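Local coordinates for glideosome-associated protein 50 (Plasmodium falciparum 3D7, PDB 3TGH) that forms part of the glideosome complex behind parasite gliding and host-cell invasion and may help to fix that complex to the inner membrane complex, at residues Phe166-Ile171 against Thr330-Ser335; Phe77-Thr82 against Phe154-Thr159; Ser272-Cys277 against Val291-Gly296; Met237-Asp242 against Tyr300-Asn305. One frame throughout, in Å; residues are numbered along the deposited sequence.

Interaction 1: residues Phe166-Ile171 against Thr330-Ser335. With SO4 (sulfate ion), chain C.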
loop_
_atom_site.group_PDB
_atom_site.type_symbol
_atom_site.label_atom_id
_atom_site.label_comp_id
_atom_site.label_asym_id
_atom_site.label_seq_id
_atom_site.Cartn_x
_atom_site.Cartn_y
_atom_site.Cartn_z
ATOM N N PHE A 166 -16.064 12.231 3.264
ATOM C CA PHE A 166 -15.139 13.312 2.953
ATOM C C PHE A 166 -15.923 14.567 2.581
ATOM O O PHE A 166 -16.753 14.543 1.668
ATOM C CB PHE A 166 -14.190 12.921 1.833
ATOM C CG PHE A 166 -12.997 13.815 1.728
ATOM C CD1 PHE A 166 -11.999 13.761 2.682
ATOM C CD2 PHE A 166 -12.884 14.726 0.691
ATOM C CE1 PHE A 166 -10.900 14.592 2.604
ATOM C CE2 PHE A 166 -11.777 15.558 0.603
ATOM C CZ PHE A 166 -10.791 15.494 1.556
ATOM N N PRO A 167 -15.688 15.664 3.312
ATOM C CA PRO A 167 -16.577 16.818 3.200
ATOM C C PRO A 167 -16.342 17.723 1.989
ATOM O O PRO A 167 -17.231 18.509 1.651
ATOM C CB PRO A 167 -16.291 17.586 4.487
ATOM C CG PRO A 167 -14.881 17.291 4.781
ATOM C CD PRO A 167 -14.692 15.850 4.382
ATOM N N TYR A 168 -15.167 17.638 1.364
ATOM C CA TYR A 168 -14.856 18.445 0.175
ATOM C C TYR A 168 -15.203 17.653 -1.083
ATOM O O TYR A 168 -14.433 16.782 -1.510
ATOM C CB TYR A 168 -13.376 18.824 0.121
ATOM C CG TYR A 168 -12.923 19.859 1.115
ATOM C CD1 TYR A 168 -13.190 21.215 0.916
ATOM C CD2 TYR A 168 -12.179 19.494 2.230
ATOM C CE1 TYR A 168 -12.756 22.164 1.826
ATOM C CE2 TYR A 168 -11.742 20.433 3.138
ATOM C CZ TYR A 168 -12.033 21.767 2.932
ATOM O OH TYR A 168 -11.589 22.693 3.843
ATOM N N LYS A 169 -16.344 17.969 -1.691
ATOM C CA LYS A 169 -16.853 17.173 -2.809
ATOM C C LYS A 169 -16.001 17.274 -4.085
ATOM O O LYS A 169 -15.836 16.282 -4.795
ATOM C CB LYS A 169 -18.314 17.531 -3.109
ATOM C CG LYS A 169 -19.264 17.411 -1.904
ATOM C CD LYS A 169 -19.159 16.068 -1.164
ATOM C CE LYS A 169 -20.094 16.030 0.043
ATOM N NZ LYS A 169 -19.796 14.893 0.963
ATOM N N LYS A 170 -15.461 18.454 -4.377
ATOM C CA LYS A 170 -14.591 18.626 -5.557
ATOM C C LYS A 170 -13.295 17.804 -5.449
ATOM O O LYS A 170 -12.817 17.242 -6.442
ATOM C CB LYS A 170 -14.237 20.100 -5.759
ATOM C CG LYS A 170 -15.398 20.978 -6.200
ATOM C CD LYS A 170 -14.944 22.423 -6.370
ATOM C CE LYS A 170 -16.057 23.312 -6.911
ATOM N NZ LYS A 170 -16.291 23.098 -8.369
ATOM N N ILE A 171 -12.727 17.758 -4.248
ATOM C CA ILE A 171 -11.506 16.991 -3.996
ATOM C C ILE A 171 -11.816 15.503 -4.086
ATOM O O ILE A 171 -11.093 14.741 -4.717
ATOM C CB ILE A 171 -10.880 17.382 -2.631
ATOM C CG1 ILE A 171 -10.343 18.814 -2.706
ATOM C CG2 ILE A 171 -9.756 16.427 -2.235
ATOM C CD1 ILE A 171 -9.973 19.383 -1.342
ATOM N N THR A 330 -2.400 18.385 -2.485
ATOM C CA THR A 330 -3.702 19.022 -2.328
ATOM C C THR A 330 -3.786 19.710 -0.984
ATOM O O THR A 330 -3.516 19.091 0.038
ATOM C CB THR A 330 -4.820 17.973 -2.374
ATOM O OG1 THR A 330 -4.688 17.196 -3.569
ATOM C CG2 THR A 330 -6.189 18.649 -2.341
ATOM N N ASP A 331 -4.178 20.982 -0.976
ATOM C CA ASP A 331 -4.471 21.671 0.274
ATOM C C ASP A 331 -5.880 21.284 0.723
ATOM O O ASP A 331 -6.855 21.505 0.003
ATOM C CB ASP A 331 -4.366 23.191 0.117
ATOM C CG ASP A 331 -4.520 23.934 1.444
ATOM O OD1 ASP A 331 -4.103 23.398 2.492
ATOM O OD2 ASP A 331 -5.049 25.065 1.436
ATOM N N VAL A 332 -5.966 20.688 1.906
ATOM C CA VAL A 332 -7.237 20.331 2.527
ATOM C C VAL A 332 -7.330 21.105 3.847
ATOM O O VAL A 332 -6.846 20.641 4.878
ATOM C CB VAL A 332 -7.318 18.810 2.747
ATOM C CG1 VAL A 332 -8.668 18.393 3.343
ATOM C CG2 VAL A 332 -7.077 18.087 1.431
ATOM N N PRO A 333 -7.911 22.318 3.808
ATOM C CA PRO A 333 -8.009 23.146 5.014
ATOM C C PRO A 333 -8.813 22.453 6.108
ATOM O O PRO A 333 -9.880 21.907 5.825
ATOM C CB PRO A 333 -8.741 24.403 4.520
ATOM C CG PRO A 333 -8.478 24.443 3.057
ATOM C CD PRO A 333 -8.439 23.019 2.621
ATOM N N SER A 334 -8.312 22.463 7.341
ATOM C CA SER A 334 -8.978 21.732 8.429
ATOM C C SER A 334 -10.339 22.323 8.811
ATOM O O SER A 334 -11.162 21.621 9.393
ATOM C CB SER A 334 -8.074 21.622 9.662
ATOM O OG SER A 334 -7.724 22.900 10.169
ATOM N N SER A 335 -10.571 23.594 8.476
ATOM C CA SER A 335 -11.846 24.273 8.758
ATOM C C SER A 335 -13.056 23.707 8.002
ATOM O O SER A 335 -14.203 23.922 8.414
ATOM C CB SER A 335 -11.727 25.771 8.451
ATOM O OG SER A 335 -11.397 25.988 7.086
HETATM S S SO4 C . -16.731 21.546 -2.037
HETATM O O1 SO4 C . -16.284 22.774 -1.384
HETATM O O2 SO4 C . -17.707 21.866 -3.076
HETATM O O3 SO4 C . -15.581 20.881 -2.653
HETATM O O4 SO4 C . -17.361 20.671 -1.047
#
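The Tyr168 ring, its CG anti to the carbonyl carbon (chi1 -72°), meets Pro333 at its edge: the carbonyl oxygen Pro333 O lies in the ring plane, and a sulfate oxygen, O1, sits at the edge too. Val332 CG1 approaches the same ring obliquely, 3.7 Å from Tyr168 CE2, and comes obliquely on the Phe166 ring as well, where it meets CZ tip to tip. One methyl thus serves two aromatic rings. The tyrosine hydroxyl donates to the backbone, Tyr168 OH to Pro333 O at 2.7 Å; the C=O...donor angle is 126°, with the donor tilted 25° from the carbonyl plane. The proline and tyrosine side chains cross obliquely, Pro333 CD 3.8 Å from Tyr168 CZ. Further along, Ile171 CD1 faces Thr330 CG2 at 4.0 Å, methyl to methyl, while Thr330 OG1 turns to Asn125. Val332 O is taken by Tyr89 OH, and an edge-to-face contact with Trp160 backs Phe166. Tyr168 is the N-cap residue of helix 169-189, and the first-turn amides behind it are engaged: Lys169 N reaches sulfate O4 and Lys170 N reaches sulfate O3, both at 3.0 Å. A helix N-terminus holding an anion in this way is a familiar anion site, although this sulfate probably comes from the crystallisation liquor. The loop after helix 317-321 packs across the start of helix 169-189 in the calcineurin-like phosphoesterase fold.

Interaction 2: residues Phe77-Thr82 against Phe154-Thr159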
loop_
_atom_site.group_PDB
_atom_site.type_symbol
_atom_site.label_atom_id
_atom_site.label_comp_id
_atom_site.label_asym_id
_atom_site.label_seq_id
_atom_site.Cartn_x
_atom_site.Cartn_y
_atom_site.Cartn_z
ATOM N N PHE A 77 6.758 4.254 0.389
ATOM C CA PHE A 77 5.607 4.831 -0.302
ATOM C C PHE A 77 4.410 4.594 0.593
ATOM O O PHE A 77 4.008 3.441 0.804
ATOM C CB PHE A 77 5.335 4.145 -1.644
ATOM C CG PHE A 77 6.421 4.330 -2.670
ATOM C CD1 PHE A 77 6.555 5.530 -3.347
ATOM C CD2 PHE A 77 7.271 3.285 -2.993
ATOM C CE1 PHE A 77 7.553 5.695 -4.301
ATOM C CE2 PHE A 77 8.268 3.445 -3.942
ATOM C CZ PHE A 77 8.407 4.649 -4.596
ATOM N N THR A 78 3.845 5.665 1.124
ATOM C CA THR A 78 2.759 5.513 2.068
ATOM C C THR A 78 1.499 6.271 1.674
ATOM O O THR A 78 1.492 7.072 0.744
ATOM C CB THR A 78 3.216 5.872 3.494
ATOM O OG1 THR A 78 2.204 5.437 4.414
ATOM C CG2 THR A 78 3.451 7.361 3.648
ATOM N N VAL A 79 0.408 5.930 2.356
ATOM C CA VAL A 79 -0.858 6.629 2.247
ATOM C C VAL A 79 -1.393 6.830 3.659
ATOM O O VAL A 79 -0.903 6.222 4.611
ATOM C CB VAL A 79 -1.916 5.812 1.471
ATOM C CG1 VAL A 79 -1.519 5.660 0.013
ATOM C CG2 VAL A 79 -2.121 4.439 2.121
ATOM N N LEU A 80 -2.402 7.682 3.773
ATOM C CA LEU A 80 -3.080 7.897 5.037
ATOM C C LEU A 80 -4.221 6.915 5.209
ATOM O O LEU A 80 -4.897 6.527 4.247
ATOM C CB LEU A 80 -3.636 9.317 5.105
ATOM C CG LEU A 80 -2.762 10.378 5.790
ATOM C CD1 LEU A 80 -1.268 10.147 5.700
ATOM C CD2 LEU A 80 -3.168 11.757 5.370
ATOM N N GLY A 81 -4.460 6.547 6.461
ATOM C CA GLY A 81 -5.670 5.842 6.830
ATOM C C GLY A 81 -6.482 6.693 7.783
ATOM O O GLY A 81 -6.116 7.832 8.098
ATOM N N THR A 82 -7.605 6.153 8.241
ATOM C CA THR A 82 -8.536 6.938 9.045
ATOM C C THR A 82 -7.914 7.458 10.333
ATOM O O THR A 82 -8.275 8.534 10.794
ATOM C CB THR A 82 -9.811 6.142 9.373
ATOM O OG1 THR A 82 -9.454 4.918 10.020
ATOM C CG2 THR A 82 -10.572 5.835 8.093
ATOM N N PHE A 154 2.140 1.042 -9.637
ATOM C CA PHE A 154 1.695 1.121 -8.251
ATOM C C PHE A 154 0.799 2.338 -8.124
ATOM O O PHE A 154 1.215 3.461 -8.427
ATOM C CB PHE A 154 2.903 1.227 -7.317
ATOM C CG PHE A 154 3.698 -0.039 -7.232
ATOM C CD1 PHE A 154 4.664 -0.332 -8.173
ATOM C CD2 PHE A 154 3.456 -0.962 -6.217
ATOM C CE1 PHE A 154 5.394 -1.519 -8.096
ATOM C CE2 PHE A 154 4.178 -2.144 -6.141
ATOM C CZ PHE A 154 5.145 -2.423 -7.079
ATOM N N ILE A 155 -0.448 2.113 -7.717
ATOM C CA ILE A 155 -1.423 3.180 -7.577
ATOM C C ILE A 155 -1.799 3.293 -6.097
ATOM O O ILE A 155 -2.174 2.301 -5.449
ATOM C CB ILE A 155 -2.650 2.932 -8.456
ATOM C CG1 ILE A 155 -2.233 2.990 -9.939
ATOM C CG2 ILE A 155 -3.752 3.968 -8.169
ATOM C CD1 ILE A 155 -3.240 2.347 -10.884
ATOM N N PHE A 156 -1.650 4.494 -5.557
ATOM C CA PHE A 156 -1.875 4.740 -4.134
ATOM C C PHE A 156 -3.137 5.560 -3.963
ATOM O O PHE A 156 -3.268 6.646 -4.533
ATOM C CB PHE A 156 -0.666 5.446 -3.511
ATOM C CG PHE A 156 0.595 4.638 -3.584
ATOM C CD1 PHE A 156 1.396 4.677 -4.723
ATOM C CD2 PHE A 156 0.964 3.799 -2.534
ATOM C CE1 PHE A 156 2.560 3.902 -4.807
ATOM C CE2 PHE A 156 2.109 3.029 -2.610
ATOM C CZ PHE A 156 2.906 3.071 -3.763
ATOM N N ILE A 157 -4.074 5.036 -3.176
ATOM C CA ILE A 157 -5.369 5.690 -2.979
ATOM C C ILE A 157 -5.597 6.059 -1.522
ATOM O O ILE A 157 -5.050 5.426 -0.615
ATOM C CB ILE A 157 -6.553 4.813 -3.484
ATOM C CG1 ILE A 157 -6.613 3.465 -2.771
ATOM C CG2 ILE A 157 -6.440 4.571 -4.980
ATOM C CD1 ILE A 157 -7.865 2.631 -3.150
ATOM N N ASP A 158 -6.394 7.104 -1.319
ATOM C CA ASP A 158 -6.862 7.476 -0.005
ATOM C C ASP A 158 -8.319 7.071 0.083
ATOM O O ASP A 158 -9.193 7.728 -0.487
ATOM C CB ASP A 158 -6.715 8.965 0.256
ATOM C CG ASP A 158 -6.986 9.306 1.704
ATOM O OD1 ASP A 158 -8.084 8.981 2.188
ATOM O OD2 ASP A 158 -6.094 9.843 2.373
ATOM N N THR A 159 -8.579 5.989 0.803
ATOM C CA THR A 159 -9.927 5.451 0.860
ATOM C C THR A 159 -10.901 6.316 1.668
ATOM O O THR A 159 -12.115 6.158 1.518
ATOM C CB THR A 159 -9.944 3.992 1.355
ATOM O OG1 THR A 159 -9.188 3.865 2.558
ATOM C CG2 THR A 159 -9.361 3.061 0.299
HETATM O O HOH W 1 -7.630 7.323 4.351
HETATM O O HOH W 2 -5.848 5.004 1.996
HETATM O O HOH W 3 -3.423 9.277 1.679
#
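Phe77 and Phe156 both carry CG anti to the carbonyl carbon (chi1 -65° and -62°), and the Phe156 ring reaches across to the base of the Phe77 side chain. Phe156 CZ comes to 3.4 Å from Phe77 CB, closer than to any atom of the other ring. The ring planes are 31° apart and their centroids 5.7 Å, an oblique pair. The strands concerned, 75-78 and 148-156, belong to the two mixed sheets of the metallophosphoesterase sandwich, so this buried contact joins one sheet to the other. Ring stacks extend it on strand 128-136, Phe156 with Tyr128 and Phe77 with Tyr130.

Val79 comes next, crossing Phe156 at about a right angle. Its CG1 lies at the edge of the Phe156 ring and 3.6 Å from Phe156 CB, and it also touches Ile157 O. At Leu80 and Asp158 the chemistry turns polar and is mediated by water. Asp158 CG is anti to the backbone N, and the two carboxylate oxygens have separate duties: OD1 accepts from Val161 N and OD2 from Trp85 NE1. Each also accepts a hydrogen bond from a water that is itself bonded to Leu80. The metal ligands His172 and His233 lie nearby, about 9 and 10 Å from the Asp158 side chain.

A further water donates to Leu80 O and Ile157 O and accepts from Thr159 N, while the water on Asp158 OD2 accepts from Leu80 N at 2.8 Å.

Interaction 3: residues Ser272-Cys277 against Val291-Gly296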
loop_
_atom_site.group_PDB
_atom_site.type_symbol
_atom_site.label_atom_id
_atom_site.label_comp_id
_atom_site.label_asym_id
_atom_site.label_seq_id
_atom_site.Cartn_x
_atom_site.Cartn_y
_atom_site.Cartn_z
ATOM N N SER A 272 -4.094 -13.544 12.613
ATOM C CA SER A 272 -4.104 -12.371 13.474
ATOM C C SER A 272 -2.691 -12.013 13.952
ATOM O O SER A 272 -2.522 -11.041 14.679
ATOM C CB SER A 272 -5.031 -12.600 14.676
ATOM O OG SER A 272 -4.577 -13.677 15.468
ATOM N N ASP A 273 -1.681 -12.783 13.535
ATOM C CA ASP A 273 -0.294 -12.525 13.927
ATOM C C ASP A 273 0.170 -11.126 13.501
ATOM O O ASP A 273 -0.188 -10.651 12.426
ATOM C CB ASP A 273 0.664 -13.549 13.302
ATOM C CG ASP A 273 0.586 -14.921 13.953
ATOM O OD1 ASP A 273 -0.374 -15.187 14.707
ATOM O OD2 ASP A 273 1.504 -15.733 13.696
ATOM N N ILE A 274 0.968 -10.491 14.355
ATOM C CA ILE A 274 1.685 -9.273 13.995
ATOM C C ILE A 274 2.737 -9.671 12.972
ATOM O O ILE A 274 3.438 -10.670 13.149
ATOM C CB ILE A 274 2.303 -8.607 15.246
ATOM C CG1 ILE A 274 1.191 -7.974 16.076
ATOM C CG2 ILE A 274 3.346 -7.547 14.870
ATOM C CD1 ILE A 274 1.631 -7.521 17.447
ATOM N N GLY A 275 2.816 -8.920 11.878
ATOM C CA GLY A 275 3.702 -9.290 10.789
ATOM C C GLY A 275 3.705 -8.325 9.624
ATOM O O GLY A 275 3.365 -7.152 9.768
ATOM N N PHE A 276 4.093 -8.834 8.462
ATOM C CA PHE A 276 4.235 -8.017 7.263
ATOM C C PHE A 276 4.284 -8.929 6.045
ATOM O O PHE A 276 4.307 -10.159 6.188
ATOM C CB PHE A 276 5.503 -7.150 7.360
ATOM C CG PHE A 276 6.778 -7.941 7.530
ATOM C CD1 PHE A 276 7.516 -8.347 6.424
ATOM C CD2 PHE A 276 7.248 -8.260 8.793
ATOM C CE1 PHE A 276 8.677 -9.089 6.578
ATOM C CE2 PHE A 276 8.411 -8.987 8.964
ATOM C CZ PHE A 276 9.134 -9.400 7.857
ATOM N N CYS A 277 4.320 -8.335 4.853
ATOM C CA CYS A 277 4.433 -9.101 3.612
ATOM C C CYS A 277 5.672 -8.741 2.818
ATOM O O CYS A 277 6.129 -7.598 2.854
ATOM C CB CYS A 277 3.244 -8.829 2.710
ATOM S SG CYS A 277 1.710 -9.396 3.351
ATOM N N VAL A 291 4.733 -12.967 6.566
ATOM C CA VAL A 291 5.708 -13.239 7.610
ATOM C C VAL A 291 5.125 -12.903 8.972
ATOM O O VAL A 291 4.604 -11.802 9.183
ATOM C CB VAL A 291 7.000 -12.414 7.405
ATOM C CG1 VAL A 291 8.005 -12.732 8.496
ATOM C CG2 VAL A 291 7.587 -12.683 6.023
ATOM N N SER A 292 5.194 -13.869 9.882
ATOM C CA SER A 292 4.746 -13.687 11.254
ATOM C C SER A 292 5.921 -13.356 12.165
ATOM O O SER A 292 6.948 -14.036 12.140
ATOM C CB SER A 292 4.039 -14.954 11.765
ATOM O OG SER A 292 3.909 -14.919 13.170
ATOM N N SER A 293 5.739 -12.330 12.995
ATOM C CA SER A 293 6.744 -11.898 13.968
ATOM C C SER A 293 6.912 -12.860 15.146
ATOM O O SER A 293 7.793 -12.658 15.985
ATOM C CB SER A 293 6.380 -10.519 14.526
ATOM O OG SER A 293 5.213 -10.582 15.336
ATOM N N LYS A 294 6.071 -13.887 15.221
ATOM C CA LYS A 294 6.151 -14.855 16.317
ATOM C C LYS A 294 7.558 -15.446 16.365
ATOM O O LYS A 294 8.203 -15.435 17.411
ATOM C CB LYS A 294 5.105 -15.962 16.149
ATOM C CG LYS A 294 4.558 -16.505 17.462
ATOM C CD LYS A 294 3.278 -15.788 17.884
ATOM C CE LYS A 294 2.054 -16.369 17.192
ATOM N NZ LYS A 294 0.795 -15.892 17.814
ATOM N N LYS A 295 8.035 -15.946 15.226
ATOM C CA LYS A 295 9.431 -16.393 15.105
ATOM C C LYS A 295 10.043 -16.112 13.730
ATOM O O LYS A 295 10.978 -16.790 13.304
ATOM C CB LYS A 295 9.562 -17.873 15.487
ATOM C CG LYS A 295 8.492 -18.799 14.921
ATOM C CD LYS A 295 8.664 -20.236 15.438
ATOM C CE LYS A 295 8.380 -20.356 16.939
ATOM N NZ LYS A 295 8.603 -21.740 17.453
ATOM N N GLY A 296 9.530 -15.086 13.052
ATOM C CA GLY A 296 10.054 -14.677 11.746
ATOM C C GLY A 296 9.845 -15.719 10.667
ATOM O O GLY A 296 10.651 -15.849 9.756
#
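Asp273 and Ser292 meet through their side chains: Ser292 OG, anti to its own backbone N (chi1 165°), donates to Asp273 OD2 at 2.6 Å, reaching it on the anti side, 26° out of the carboxylate plane. The same hydroxyl accepts from Lys294 N, an ST turn, so that a donated and an accepted bond together fix the rotation of the hydroxyl. Lys294, its chain bent at chi2 and chi3, brings NZ to 3.4 Å from Asp273 OD1, a salt bridge with only a weak hydrogen bond. Ser293 grips Ile274 O twice, its N in the carbonyl plane and its OG, also at 2.8 Å, from above that plane. These residues close the open end of an antiparallel beta hairpin, strands 275-282 and 285-292, in which Phe276 and Val291 form a hydrogen-bonded pair and Gly275 and Ser292 a non-hydrogen-bonded one. Gly275 CA makes a CA-H...O contact of 3.1 Å with Val291 O. Phe276 holds CG between backbone N and carbonyl carbon (chi1 59°), the crowded position. Its ring then runs alongside Val291 and presents a face to CB, 3.9 Å from the ring centroid, while Phe26 and Phe29 meet this phenylalanine edge-to-face.

Interaction 4: residues Met237-Asp242 against Tyr300-Asn305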
loop_
_atom_site.group_PDB
_atom_site.type_symbol
_atom_site.label_atom_id
_atom_site.label_comp_id
_atom_site.label_asym_id
_atom_site.label_seq_id
_atom_site.Cartn_x
_atom_site.Cartn_y
_atom_site.Cartn_z
ATOM N N MET A 237 -3.562 -10.315 8.927
ATOM C CA MET A 237 -3.083 -10.624 7.588
ATOM C C MET A 237 -4.103 -11.531 6.929
ATOM O O MET A 237 -4.702 -12.388 7.588
ATOM C CB MET A 237 -1.706 -11.296 7.647
ATOM C CG MET A 237 -0.607 -10.357 8.153
ATOM S SD MET A 237 1.068 -11.070 8.176
ATOM C CE MET A 237 0.793 -12.571 9.081
ATOM N N GLU A 238 -4.317 -11.335 5.635
ATOM C CA GLU A 238 -5.259 -12.158 4.886
ATOM C C GLU A 238 -5.021 -12.064 3.387
ATOM O O GLU A 238 -4.535 -11.039 2.884
ATOM C CB GLU A 238 -6.705 -11.738 5.197
ATOM C CG GLU A 238 -7.768 -12.489 4.374
ATOM C CD GLU A 238 -9.159 -12.438 4.978
ATOM O OE1 GLU A 238 -9.552 -11.388 5.533
ATOM O OE2 GLU A 238 -9.871 -13.458 4.884
ATOM N N VAL A 239 -5.357 -13.138 2.679
ATOM C CA VAL A 239 -5.519 -13.065 1.237
ATOM C C VAL A 239 -6.867 -13.675 0.832
ATOM O O VAL A 239 -7.204 -14.813 1.212
ATOM C CB VAL A 239 -4.319 -13.686 0.460
ATOM C CG1 VAL A 239 -4.004 -15.083 0.946
ATOM C CG2 VAL A 239 -4.588 -13.664 -1.055
ATOM N N ILE A 240 -7.652 -12.869 0.120
ATOM C CA ILE A 240 -8.913 -13.277 -0.487
ATOM C C ILE A 240 -8.737 -13.176 -1.992
ATOM O O ILE A 240 -8.351 -12.120 -2.499
ATOM C CB ILE A 240 -10.060 -12.366 -0.015
ATOM C CG1 ILE A 240 -10.390 -12.676 1.449
ATOM C CG2 ILE A 240 -11.304 -12.528 -0.910
ATOM C CD1 ILE A 240 -11.280 -11.646 2.123
ATOM N N GLU A 241 -8.979 -14.268 -2.711
ATOM C CA GLU A 241 -8.781 -14.270 -4.158
ATOM C C GLU A 241 -10.101 -14.468 -4.871
ATOM O O GLU A 241 -10.851 -15.394 -4.554
ATOM C CB GLU A 241 -7.774 -15.337 -4.597
ATOM C CG GLU A 241 -7.250 -15.089 -6.019
ATOM C CD GLU A 241 -6.291 -16.159 -6.519
ATOM O OE1 GLU A 241 -5.427 -16.616 -5.739
ATOM O OE2 GLU A 241 -6.399 -16.529 -7.711
ATOM N N ASP A 242 -10.364 -13.595 -5.841
ATOM C CA ASP A 242 -11.626 -13.561 -6.562
ATOM C C ASP A 242 -11.401 -12.985 -7.961
ATOM O O ASP A 242 -10.944 -11.850 -8.094
ATOM C CB ASP A 242 -12.632 -12.702 -5.789
ATOM C CG ASP A 242 -13.884 -12.387 -6.592
ATOM O OD1 ASP A 242 -14.678 -13.315 -6.859
ATOM O OD2 ASP A 242 -14.079 -11.202 -6.946
ATOM N N TYR A 300 2.525 -18.191 5.121
ATOM C CA TYR A 300 1.751 -18.439 3.908
ATOM C C TYR A 300 2.436 -17.836 2.692
ATOM O O TYR A 300 2.966 -16.728 2.762
ATOM C CB TYR A 300 0.333 -17.869 4.023
ATOM C CG TYR A 300 -0.590 -18.355 2.920
ATOM C CD1 TYR A 300 -1.092 -19.656 2.929
ATOM C CD2 TYR A 300 -0.948 -17.524 1.865
ATOM C CE1 TYR A 300 -1.925 -20.112 1.913
ATOM C CE2 TYR A 300 -1.783 -17.969 0.850
ATOM C CZ TYR A 300 -2.267 -19.257 0.877
ATOM O OH TYR A 300 -3.087 -19.688 -0.135
ATOM N N THR A 301 2.406 -18.571 1.583
ATOM C CA THR A 301 2.924 -18.080 0.314
ATOM C C THR A 301 1.818 -18.129 -0.732
ATOM O O THR A 301 1.276 -19.200 -1.021
ATOM C CB THR A 301 4.126 -18.905 -0.153
ATOM O OG1 THR A 301 5.128 -18.888 0.871
ATOM C CG2 THR A 301 4.707 -18.332 -1.437
ATOM N N HIS A 302 1.466 -16.961 -1.262
ATOM C CA HIS A 302 0.437 -16.846 -2.288
ATOM C C HIS A 302 1.100 -16.564 -3.630
ATOM O O HIS A 302 1.976 -15.709 -3.727
ATOM C CB HIS A 302 -0.542 -15.722 -1.950
ATOM C CG HIS A 302 -1.608 -15.536 -2.981
ATOM N ND1 HIS A 302 -1.568 -14.526 -3.919
ATOM C CD2 HIS A 302 -2.721 -16.256 -3.251
ATOM C CE1 HIS A 302 -2.623 -14.622 -4.708
ATOM N NE2 HIS A 302 -3.339 -15.661 -4.323
ATOM N N LYS A 303 0.670 -17.278 -4.664
ATOM C CA LYS A 303 1.215 -17.101 -6.005
ATOM C C LYS A 303 0.100 -16.728 -6.973
ATOM O O LYS A 303 -0.928 -17.417 -7.054
ATOM C CB LYS A 303 1.930 -18.370 -6.471
ATOM C CG LYS A 303 3.126 -18.747 -5.595
ATOM C CD LYS A 303 3.796 -20.040 -6.035
ATOM C CE LYS A 303 5.025 -20.329 -5.177
ATOM N NZ LYS A 303 5.583 -21.689 -5.417
ATOM N N LEU A 304 0.305 -15.628 -7.689
ATOM C CA LEU A 304 -0.624 -15.160 -8.701
ATOM C C LEU A 304 0.093 -15.170 -10.055
ATOM O O LEU A 304 1.172 -14.592 -10.189
ATOM C CB LEU A 304 -1.107 -13.749 -8.341
ATOM C CG LEU A 304 -2.357 -13.240 -9.064
ATOM C CD1 LEU A 304 -3.596 -13.967 -8.558
ATOM C CD2 LEU A 304 -2.518 -11.745 -8.886
ATOM N N ASN A 305 -0.496 -15.830 -11.047
ATOM C CA ASN A 305 0.092 -15.896 -12.385
ATOM C C ASN A 305 0.020 -14.545 -13.087
ATOM O O ASN A 305 -0.954 -13.807 -12.925
ATOM C CB ASN A 305 -0.619 -16.952 -13.241
ATOM C CG ASN A 305 -0.481 -18.358 -12.680
ATOM O OD1 ASN A 305 0.514 -18.688 -12.033
ATOM N ND2 ASN A 305 -1.481 -19.195 -12.934
HETATM O O HOH W 4 -3.507 -17.673 -7.836
#
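Tyr300 touches Val239 first: the two side chains cross at about a right angle, with Val239 CG1 3.6 Å from Tyr300 CE2 in an oblique approach to the ring. Phe269, on the neighbouring strand 267-271, stacks on Tyr300, and Phe290 of strand 285-292 touches both Tyr300 and Val239. Two residues on, His302 also points toward strand 237-242.

The His302 ring carries the chemistry of the contact. CG lies anti to the backbone N, and one ring face receives Val239 CG2, 3.9 Å from the centroid and close to the ring normal, a CH-pi contact over the centre. At the edge, NE2 donates to Glu241 OE1 at 2.7 Å with an N-H...acceptor angle of 167°. The oxygen is almost in the imidazole plane, yet the carboxylate stands 85° to that plane, and NE2 comes from above the carboxylate plane. A water lies within hydrogen-bonding distance of both Lys303 O and Glu241 OE1. Leu304 closes the row, its CD1 3.9 Å from Glu241 OE2.

The strands belong to different sheets, their axes 9.4 Å apart at a 29° angle, so this is face-to-face packing of the phosphoesterase sandwich, away from the metal sites. A short, straight bond to a carboxylate would be expected to stabilise a protonated imidazole; the pair therefore adds, at the margin of the apolar layer, a probably charged or strongly polarised link between the sheets.

Interactions 2, 3 and 4 are buried; 2 and 4 join the same two sheets, at places whose centres lie about 20 Å apart; aromatic and aliphatic packing serves both, with bridging waters in interaction 2 and a His-carboxylate bond in interaction 4. Interaction 3 works within one sheet, by backbone bonds together with side-chain hydroxyl and charged contacts, and touches interaction 4 where Met237 SD packs against Val291 O. Strand 297-305, used in interaction 4, follows the hairpin of interaction 3. Interaction 1 is the more superficial, only partly buried, and binds loop to helix start; it lies across the chain's centre from interactions 3 and 4, about 36 and 35 Å between centres.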